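PDB 5MU5: DUF115 domain-containing protein from Magnetospirillum magneticum AMB-1, which is probably a glycosyltransferase of the Maf family that attaches sugars to flagellin and is involved in formation of the bacterial flagellum. Local coordinates for residues Ser108-Leu113 with Ala619-Ile624; Thr273-Val278 with Thr399-Leu404; Phe412-Gly417 with Asp474-Ile479. All blocks are in the same frame, centred on the assembly; numbering follows the deposited sequence.

Interaction 1 (Ser108-Leu113 with Ala619-Ile624); sequences SGLSFL and AEFWEI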
loop_
_atom_site.group_PDB
_atom_site.type_symbol
_atom_site.label_atom_id
_atom_site.label_comp_id
_atom_site.label_asym_id
_atom_site.label_seq_id
_atom_site.Cartn_x
_atom_site.Cartn_y
_atom_site.Cartn_z
ATOM N N SER A 108 -31.295 -21.246 -1.032
ATOM C CA SER A 108 -32.603 -20.621 -0.862
ATOM C C SER A 108 -33.254 -20.195 -2.174
ATOM O O SER A 108 -34.366 -19.679 -2.162
ATOM C CB SER A 108 -32.527 -19.426 0.104
ATOM O OG SER A 108 -31.935 -18.299 -0.509
ATOM N N GLY A 109 -32.584 -20.417 -3.298
ATOM C CA GLY A 109 -33.186 -20.119 -4.593
ATOM C C GLY A 109 -32.717 -18.820 -5.217
ATOM O O GLY A 109 -33.180 -18.435 -6.287
ATOM N N LEU A 110 -31.782 -18.153 -4.558
ATOM C CA LEU A 110 -31.219 -16.933 -5.083
ATOM C C LEU A 110 -30.092 -17.292 -6.034
ATOM O O LEU A 110 -29.462 -18.350 -5.901
ATOM C CB LEU A 110 -30.670 -16.067 -3.951
ATOM C CG LEU A 110 -31.645 -15.769 -2.821
ATOM C CD1 LEU A 110 -30.929 -14.936 -1.763
ATOM C CD2 LEU A 110 -32.878 -15.050 -3.322
ATOM N N SER A 111 -29.859 -16.415 -7.007
ATOM C CA SER A 111 -28.702 -16.531 -7.880
ATOM C C SER A 111 -28.078 -15.144 -8.055
ATOM O O SER A 111 -28.541 -14.160 -7.470
ATOM C CB SER A 111 -29.099 -17.123 -9.216
ATOM O OG SER A 111 -30.042 -16.273 -9.825
ATOM N N PHE A 112 -27.025 -15.073 -8.853
ATOM C CA PHE A 112 -26.246 -13.850 -8.974
ATOM C C PHE A 112 -26.026 -13.475 -10.421
ATOM O O PHE A 112 -25.546 -14.269 -11.191
ATOM C CB PHE A 112 -24.923 -14.035 -8.247
ATOM C CG PHE A 112 -25.101 -14.272 -6.776
ATOM C CD1 PHE A 112 -25.324 -13.204 -5.916
ATOM C CD2 PHE A 112 -25.140 -15.553 -6.265
ATOM C CE1 PHE A 112 -25.536 -13.404 -4.567
ATOM C CE2 PHE A 112 -25.343 -15.760 -4.907
ATOM C CZ PHE A 112 -25.545 -14.683 -4.061
ATOM N N LEU A 113 -26.424 -12.264 -10.788
ATOM C CA LEU A 113 -26.174 -11.756 -12.111
ATOM C C LEU A 113 -24.694 -11.435 -12.273
ATOM O O LEU A 113 -23.985 -11.164 -11.305
ATOM C CB LEU A 113 -26.947 -10.467 -12.323
ATOM C CG LEU A 113 -28.452 -10.473 -12.166
ATOM C CD1 LEU A 113 -28.913 -9.031 -12.085
ATOM C CD2 LEU A 113 -29.125 -11.211 -13.320
ATOM N N ALA A 619 -33.448 -8.465 0.503
ATOM C CA ALA A 619 -33.425 -8.381 1.979
ATOM C C ALA A 619 -33.057 -9.703 2.644
ATOM O O ALA A 619 -32.421 -9.700 3.703
ATOM C CB ALA A 619 -34.758 -7.873 2.525
ATOM N N GLU A 620 -33.446 -10.820 2.025
ATOM C CA GLU A 620 -33.099 -12.143 2.541
ATOM C C GLU A 620 -31.603 -12.325 2.480
ATOM O O GLU A 620 -31.018 -12.895 3.391
ATOM C CB GLU A 620 -33.757 -13.258 1.739
ATOM C CG GLU A 620 -35.273 -13.289 1.804
ATOM C CD GLU A 620 -35.887 -14.317 0.853
ATOM O OE1 GLU A 620 -35.259 -15.361 0.597
ATOM O OE2 GLU A 620 -37.019 -14.101 0.373
ATOM N N PHE A 621 -30.978 -11.839 1.415
ATOM C CA PHE A 621 -29.531 -11.967 1.289
ATOM C C PHE A 621 -28.827 -11.064 2.271
ATOM O O PHE A 621 -27.802 -11.435 2.825
ATOM C CB PHE A 621 -29.061 -11.683 -0.124
ATOM C CG PHE A 621 -27.621 -12.054 -0.368
ATOM C CD1 PHE A 621 -27.147 -13.303 -0.035
ATOM C CD2 PHE A 621 -26.758 -11.159 -0.966
ATOM C CE1 PHE A 621 -25.827 -13.646 -0.269
ATOM C CE2 PHE A 621 -25.441 -11.496 -1.210
ATOM C CZ PHE A 621 -24.973 -12.739 -0.848
ATOM N N TRP A 622 -29.379 -9.869 2.481
ATOM C CA TRP A 622 -28.876 -8.985 3.515
ATOM C C TRP A 622 -28.912 -9.666 4.894
ATOM O O TRP A 622 -27.984 -9.528 5.670
ATOM C CB TRP A 622 -29.650 -7.668 3.548
ATOM C CG TRP A 622 -28.997 -6.567 2.769
ATOM C CD1 TRP A 622 -29.511 -5.898 1.703
ATOM C CD2 TRP A 622 -27.688 -6.019 2.997
ATOM N NE1 TRP A 622 -28.612 -4.961 1.253
ATOM C CE2 TRP A 622 -27.492 -5.002 2.035
ATOM C CE3 TRP A 622 -26.688 -6.265 3.936
ATOM C CZ2 TRP A 622 -26.331 -4.247 1.974
ATOM C CZ3 TRP A 622 -25.533 -5.519 3.884
ATOM C CH2 TRP A 622 -25.350 -4.523 2.899
ATOM N N GLU A 623 -29.985 -10.380 5.208
ATOM C CA GLU A 623 -30.066 -11.088 6.486
ATOM C C GLU A 623 -28.979 -12.191 6.567
ATOM O O GLU A 623 -28.304 -12.345 7.591
ATOM C CB GLU A 623 -31.477 -11.634 6.713
ATOM C CG GLU A 623 -31.620 -12.668 7.837
ATOM C CD GLU A 623 -30.999 -12.248 9.168
ATOM O OE1 GLU A 623 -30.942 -11.041 9.485
ATOM O OE2 GLU A 623 -30.550 -13.145 9.910
ATOM N N ILE A 624 -28.792 -12.929 5.476
ATOM C CA ILE A 624 -27.703 -13.907 5.390
ATOM C C ILE A 624 -26.343 -13.280 5.668
ATOM O O ILE A 624 -25.517 -13.842 6.405
ATOM C CB ILE A 624 -27.692 -14.578 4.014
ATOM C CG1 ILE A 624 -28.863 -15.571 3.945
ATOM C CG2 ILE A 624 -26.373 -15.309 3.772
ATOM C CD1 ILE A 624 -29.118 -16.153 2.573
#
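Leu110 and Phe112 close on Phe621 where the Maf N-terminal domain meets the C-terminal helical bundle, in an apolar patch centred on an edge-to-face aromatic pair. The segment 108-113 begins as helix 92-107 runs out: Gly109, with a positive phi of 101°, closes it in a Schellman motif. Ser108 leads into this turn, and its carbonyl O accepts a hydrogen bond from NH2 of Arg617, which also forms a salt bridge with OE1 of Glu620; one guanidinium thus ties the helix end to the start of helix 618-646. Leu110 then points toward that helix and lays its CD1 4.1 Å from CB of Phe621, touching the side chain at its root, beside the backbone. With Ser111 the chain becomes extended and pairs antiparallel with strand 612-613, through backbone bonds to Thr613 and a hydrogen bond between OG of Ser111 and OG1 of Thr613. Phe112 makes the aromatic contact. Its CG stands anti to its own carbonyl carbon (chi1 -63°), and from there the ring presents its CE1-CZ edge to one face of Phe621. The ring centroids of Phe112 and Phe621 lie 5.3 Å apart with planes inclined at 65°, so the T-shaped stack is tilted from the perpendicular. Val612 and Ala105 pack against both phenylalanine side chains, and Tyr608 makes a second edge-to-face pair with Phe112. The edge sits over the CZ end of that Phe621 face: CZ of Phe112 is 3.8 Å from CZ of Phe621, and CE1 of Phe112 is 3.9 Å from CE2 of Phe621.

Interaction 2 (Thr273-Val278 with Thr399-Leu404); sequences TPVFIV and TAALAL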
loop_
_atom_site.group_PDB
_atom_site.type_symbol
_atom_site.label_atom_id
_atom_site.label_comp_id
_atom_site.label_asym_id
_atom_site.label_seq_id
_atom_site.Cartn_x
_atom_site.Cartn_y
_atom_site.Cartn_z
ATOM N N THR A 273 34.268 4.416 5.836
ATOM C CA THR A 273 34.597 3.086 5.341
ATOM C C THR A 273 33.562 2.707 4.280
ATOM O O THR A 273 32.365 2.890 4.488
ATOM C CB THR A 273 34.554 2.019 6.451
ATOM O OG1 THR A 273 35.419 2.409 7.509
ATOM C CG2 THR A 273 35.024 0.672 5.938
ATOM N N PRO A 274 34.018 2.193 3.137
ATOM C CA PRO A 274 33.021 1.787 2.161
ATOM C C PRO A 274 32.303 0.526 2.592
ATOM O O PRO A 274 32.818 -0.243 3.381
ATOM C CB PRO A 274 33.826 1.537 0.878
ATOM C CG PRO A 274 35.245 1.554 1.264
ATOM C CD PRO A 274 35.392 1.950 2.697
ATOM N N VAL A 275 31.115 0.328 2.060
ATOM C CA VAL A 275 30.347 -0.860 2.332
ATOM C C VAL A 275 30.059 -1.597 1.017
ATOM O O VAL A 275 29.777 -0.980 -0.017
ATOM C CB VAL A 275 29.055 -0.520 3.115
ATOM C CG1 VAL A 275 28.048 0.189 2.232
ATOM C CG2 VAL A 275 28.440 -1.790 3.673
ATOM N N PHE A 276 30.189 -2.922 1.072
ATOM C CA PHE A 276 29.852 -3.798 -0.027
ATOM C C PHE A 276 28.543 -4.468 0.301
ATOM O O PHE A 276 28.463 -5.200 1.293
ATOM C CB PHE A 276 30.883 -4.895 -0.239
ATOM C CG PHE A 276 32.212 -4.412 -0.692
ATOM C CD1 PHE A 276 32.426 -3.084 -1.077
ATOM C CD2 PHE A 276 33.249 -5.301 -0.771
ATOM C CE1 PHE A 276 33.655 -2.679 -1.516
ATOM C CE2 PHE A 276 34.487 -4.891 -1.209
ATOM C CZ PHE A 276 34.694 -3.589 -1.577
ATOM N N ILE A 277 27.528 -4.192 -0.516
ATOM C CA ILE A 277 26.199 -4.770 -0.353
ATOM C C ILE A 277 26.104 -5.880 -1.360
ATOM O O ILE A 277 26.248 -5.644 -2.548
ATOM C CB ILE A 277 25.118 -3.713 -0.566
ATOM C CG1 ILE A 277 25.168 -2.735 0.608
ATOM C CG2 ILE A 277 23.744 -4.358 -0.636
ATOM C CD1 ILE A 277 24.603 -1.378 0.312
ATOM N N VAL A 278 25.881 -7.090 -0.875
ATOM C CA VAL A 278 25.970 -8.262 -1.705
ATOM C C VAL A 278 24.640 -8.973 -1.759
ATOM O O VAL A 278 24.154 -9.444 -0.748
ATOM C CB VAL A 278 27.017 -9.258 -1.160
ATOM C CG1 VAL A 278 27.218 -10.392 -2.134
ATOM C CG2 VAL A 278 28.347 -8.560 -0.920
ATOM N N THR A 399 19.211 0.054 2.743
ATOM C CA THR A 399 18.625 1.095 3.581
ATOM C C THR A 399 19.264 1.056 4.969
ATOM O O THR A 399 19.503 2.113 5.564
ATOM C CB THR A 399 17.072 1.040 3.645
ATOM O OG1 THR A 399 16.582 2.199 4.337
ATOM C CG2 THR A 399 16.580 -0.179 4.392
ATOM N N ALA A 400 19.569 -0.150 5.462
ATOM C CA ALA A 400 20.239 -0.296 6.769
ATOM C C ALA A 400 21.593 0.376 6.715
ATOM O O ALA A 400 21.979 1.070 7.644
ATOM C CB ALA A 400 20.404 -1.757 7.157
ATOM N N ALA A 401 22.317 0.171 5.624
ATOM C CA ALA A 401 23.658 0.740 5.488
ATOM C C ALA A 401 23.648 2.268 5.514
ATOM O O ALA A 401 24.491 2.893 6.148
ATOM C CB ALA A 401 24.304 0.250 4.212
ATOM N N LEU A 402 22.683 2.862 4.827
ATOM C CA LEU A 402 22.568 4.311 4.770
ATOM C C LEU A 402 22.134 4.855 6.121
ATOM O O LEU A 402 22.619 5.884 6.564
ATOM C CB LEU A 402 21.577 4.730 3.668
ATOM C CG LEU A 402 22.070 4.420 2.257
ATOM C CD1 LEU A 402 20.904 4.423 1.274
ATOM C CD2 LEU A 402 23.161 5.402 1.835
ATOM N N ALA A 403 21.250 4.128 6.791
ATOM C CA ALA A 403 20.771 4.531 8.104
ATOM C C ALA A 403 21.918 4.557 9.141
ATOM O O ALA A 403 22.008 5.481 9.962
ATOM C CB ALA A 403 19.656 3.611 8.540
ATOM N N LEU A 404 22.809 3.571 9.067
ATOM C CA LEU A 404 23.937 3.472 9.975
ATOM C C LEU A 404 25.016 4.512 9.729
ATOM O O LEU A 404 25.807 4.792 10.609
ATOM C CB LEU A 404 24.553 2.089 9.886
ATOM C CG LEU A 404 23.612 0.993 10.358
ATOM C CD1 LEU A 404 24.346 -0.321 10.176
ATOM C CD2 LEU A 404 23.169 1.194 11.801
#
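Ala401 is the hub of this small, buried contact: its single methyl meets both Val275 and Ile277, two residues apart on the strand and directed to the same side of it. CB of Ala401 is 4.2 Å from CG1 of Val275 and likewise 4.2 Å from CD1 of Ile277. The two strand methyls also touch each other, CG1 of Val275 lying 4.2 Å from CD1 of Ile277, which makes a nearly equilateral triangle of three methyl groups. An extended chain (chi2 156°) carries CD1 of Ile277 out to the alanine methyl; Val275 uses the CG1 branch. The small alanine lets the helix come close, with CA of Ala401 7.6 Å from CA of Val275. This is helix-on-sheet packing of a Rossmann-like alpha/beta domain: helix 393-404 lies over one face of the parallel part of the mixed sheet and leads into strand 408-412, the neighbour of strand 275-278. No hydrogen bond crosses between 273-278 and 399-404. Ile301, from strand 299-303 on the other flank, adds its side chain to both Val275 and Ala401, and Leu409 of strand 408-412 packs on Val275 and Ile277.

Interaction 3 (Phe412-Gly417 with Asp474-Ile479); sequences FGVDLG and DALGRI
One methyl of Leu476 is shared by two loop residues, Val414 and Leu416, and makes the tight part of this contact. Val414 and Leu476 reach toward each other tip to tip, with CG1 of Val414 3.7 Å from CD1 of Leu476. Leu416 arrives at a slant, its CD1 4.0 Å from the same CD1 of Leu476. The two loop side chains also meet, CG1 of Val414 lying 3.9 Å from CD1 of Leu416, so three methyls form one compact cluster. Val414 turns CG1 anti to its backbone nitrogen (chi1 -175°), which sends that branch across the gap. Leu416 has left-handed backbone angles (phi 59°) and directs its side chain toward the helix. The loop springs from the C-terminal end of strand 408-412 in the parallel part of the mixed sheet, the edge where Rossmann-like domains commonly place their binding sites. There it adjoins the glycine-rich turn after strand 275-278: Gly413 is backbone-bonded to Gly281, and OD1 of Asp415 is hydrogen-bonded to OG of Ser283. The backbones stand well apart even at the cluster: the nearest CA atoms, those of Val414 and Leu476, are 10.1 Å apart, and side chains alone span the gap. Val414 and Leu476 are buried, Leu476 also packing on Asn395 and Thr398 of helix 393-404, whereas Leu416, on the looser side, is partly exposed. Farther round helix 467-482, Arg478 lies at the surface and directs NH2 into a salt bridge with OD1 of Asp388.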
loop_
_atom_site.group_PDB
_atom_site.type_symbol
_atom_site.label_atom_id
_atom_site.label_comp_id
_atom_site.label_asym_id
_atom_site.label_seq_id
_atom_site.Cartn_x
_atom_site.Cartn_y
_atom_site.Cartn_z
ATOM N N PHE A 412 27.116 -5.582 -5.294
ATOM C CA PHE A 412 27.552 -6.787 -5.954
ATOM C C PHE A 412 26.399 -7.783 -5.891
ATOM O O PHE A 412 25.671 -7.846 -4.890
ATOM C CB PHE A 412 28.770 -7.372 -5.245
ATOM C CG PHE A 412 29.966 -6.472 -5.243
ATOM C CD1 PHE A 412 30.152 -5.565 -4.222
ATOM C CD2 PHE A 412 30.921 -6.573 -6.231
ATOM C CE1 PHE A 412 31.277 -4.754 -4.195
ATOM C CE2 PHE A 412 32.033 -5.762 -6.228
ATOM C CZ PHE A 412 32.219 -4.855 -5.207
ATOM N N GLY A 413 26.219 -8.538 -6.965
ATOM C CA GLY A 413 25.178 -9.551 -7.027
ATOM C C GLY A 413 23.772 -9.002 -6.902
ATOM O O GLY A 413 22.878 -9.715 -6.452
ATOM N N VAL A 414 23.601 -7.721 -7.219
ATOM C CA VAL A 414 22.299 -7.060 -7.212
ATOM C C VAL A 414 21.948 -6.926 -8.690
ATOM O O VAL A 414 21.997 -5.836 -9.254
ATOM C CB VAL A 414 22.347 -5.680 -6.566
ATOM C CG1 VAL A 414 20.942 -5.085 -6.475
ATOM C CG2 VAL A 414 22.920 -5.782 -5.180
ATOM N N ASP A 415 21.640 -8.069 -9.303
ATOM C CA ASP A 415 21.391 -8.165 -10.733
ATOM C C ASP A 415 19.965 -7.728 -11.064
ATOM O O ASP A 415 19.760 -6.877 -11.919
ATOM C CB ASP A 415 21.601 -9.607 -11.216
ATOM C CG ASP A 415 23.052 -10.066 -11.126
ATOM O OD1 ASP A 415 23.901 -9.318 -10.602
ATOM O OD2 ASP A 415 23.338 -11.202 -11.572
ATOM N N LEU A 416 18.989 -8.338 -10.402
ATOM C CA LEU A 416 17.581 -7.987 -10.578
ATOM C C LEU A 416 17.174 -8.165 -12.044
ATOM O O LEU A 416 16.429 -7.343 -12.604
ATOM C CB LEU A 416 17.332 -6.534 -10.128
ATOM C CG LEU A 416 17.879 -6.181 -8.739
ATOM C CD1 LEU A 416 17.612 -4.737 -8.406
ATOM C CD2 LEU A 416 17.278 -7.102 -7.693
ATOM N N GLY A 417 17.730 -9.209 -12.654
ATOM C CA GLY A 417 17.495 -9.551 -14.035
ATOM C C GLY A 417 18.699 -10.237 -14.661
ATOM O O GLY A 417 19.786 -10.208 -14.103
ATOM N N ASP A 474 13.426 -0.071 -8.076
ATOM C CA ASP A 474 12.918 1.268 -7.787
ATOM C C ASP A 474 13.124 1.640 -6.308
ATOM O O ASP A 474 13.403 2.801 -5.999
ATOM C CB ASP A 474 11.432 1.419 -8.192
ATOM C CG ASP A 474 11.212 1.380 -9.738
ATOM O OD1 ASP A 474 12.159 1.143 -10.533
ATOM O OD2 ASP A 474 10.057 1.583 -10.166
ATOM N N ALA A 475 13.003 0.672 -5.390
ATOM C CA ALA A 475 13.167 1.000 -3.955
ATOM C C ALA A 475 14.637 1.331 -3.637
ATOM O O ALA A 475 14.926 2.224 -2.833
ATOM C CB ALA A 475 12.627 -0.105 -3.060
ATOM N N LEU A 476 15.553 0.661 -4.325
ATOM C CA LEU A 476 16.981 0.918 -4.169
ATOM C C LEU A 476 17.353 2.300 -4.644
ATOM O O LEU A 476 18.042 3.027 -3.935
ATOM C CB LEU A 476 17.819 -0.103 -4.931
ATOM C CG LEU A 476 17.910 -1.514 -4.364
ATOM C CD1 LEU A 476 18.696 -2.407 -5.309
ATOM C CD2 LEU A 476 18.549 -1.508 -2.989
ATOM N N GLY A 477 16.900 2.678 -5.835
ATOM C CA GLY A 477 17.176 4.013 -6.369
ATOM C C GLY A 477 16.585 5.090 -5.493
ATOM O O GLY A 477 17.196 6.127 -5.209
ATOM N N ARG A 478 15.380 4.863 -5.056
ATOM C CA ARG A 478 14.717 5.839 -4.225
ATOM C C ARG A 478 15.455 6.021 -2.863
ATOM O O ARG A 478 15.692 7.136 -2.452
ATOM C CB ARG A 478 13.235 5.447 -4.047
ATOM C CG ARG A 478 12.487 6.305 -3.034
ATOM C CD ARG A 478 10.979 6.019 -2.966
ATOM N NE ARG A 478 10.668 4.630 -2.601
ATOM C CZ ARG A 478 10.293 3.664 -3.450
ATOM N NH1 ARG A 478 10.159 3.890 -4.760
ATOM N NH2 ARG A 478 10.034 2.444 -2.981
ATOM N N ILE A 479 15.816 4.959 -2.150
ATOM C CA ILE A 479 16.484 5.181 -0.851
ATOM C C ILE A 479 17.847 5.828 -1.066
ATOM O O ILE A 479 18.223 6.762 -0.365
ATOM C CB ILE A 479 16.574 3.898 0.036
ATOM C CG1 ILE A 479 16.930 4.259 1.479
ATOM C CG2 ILE A 479 17.580 2.904 -0.500
ATOM C CD1 ILE A 479 15.859 5.055 2.187
#

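Overall arrangement
Interactions 2 and 3 belong to one alpha/beta core, their centres about 13 Å apart, and are joined directly. Strands 275-278 and 408-412 lie side by side, with a probable hydrogen bond of 2.9 Å from N of Phe412 to O of Ile277, and the rings of Phe276 and Phe412 pack edge-to-face. The helices of the two contacts meet as well, OG1 of Thr399 lying 3.5 Å from CG1 of Ile479. Interaction 1 lies across the chain's centre, about 58 Å from interaction 2 and 50 Å from interaction 3 between centres; its 505-residue loop encloses both. It joins N-terminal and helical-bundle regions, far from the sheet edge beside interaction 3, where such folds commonly bind ligands.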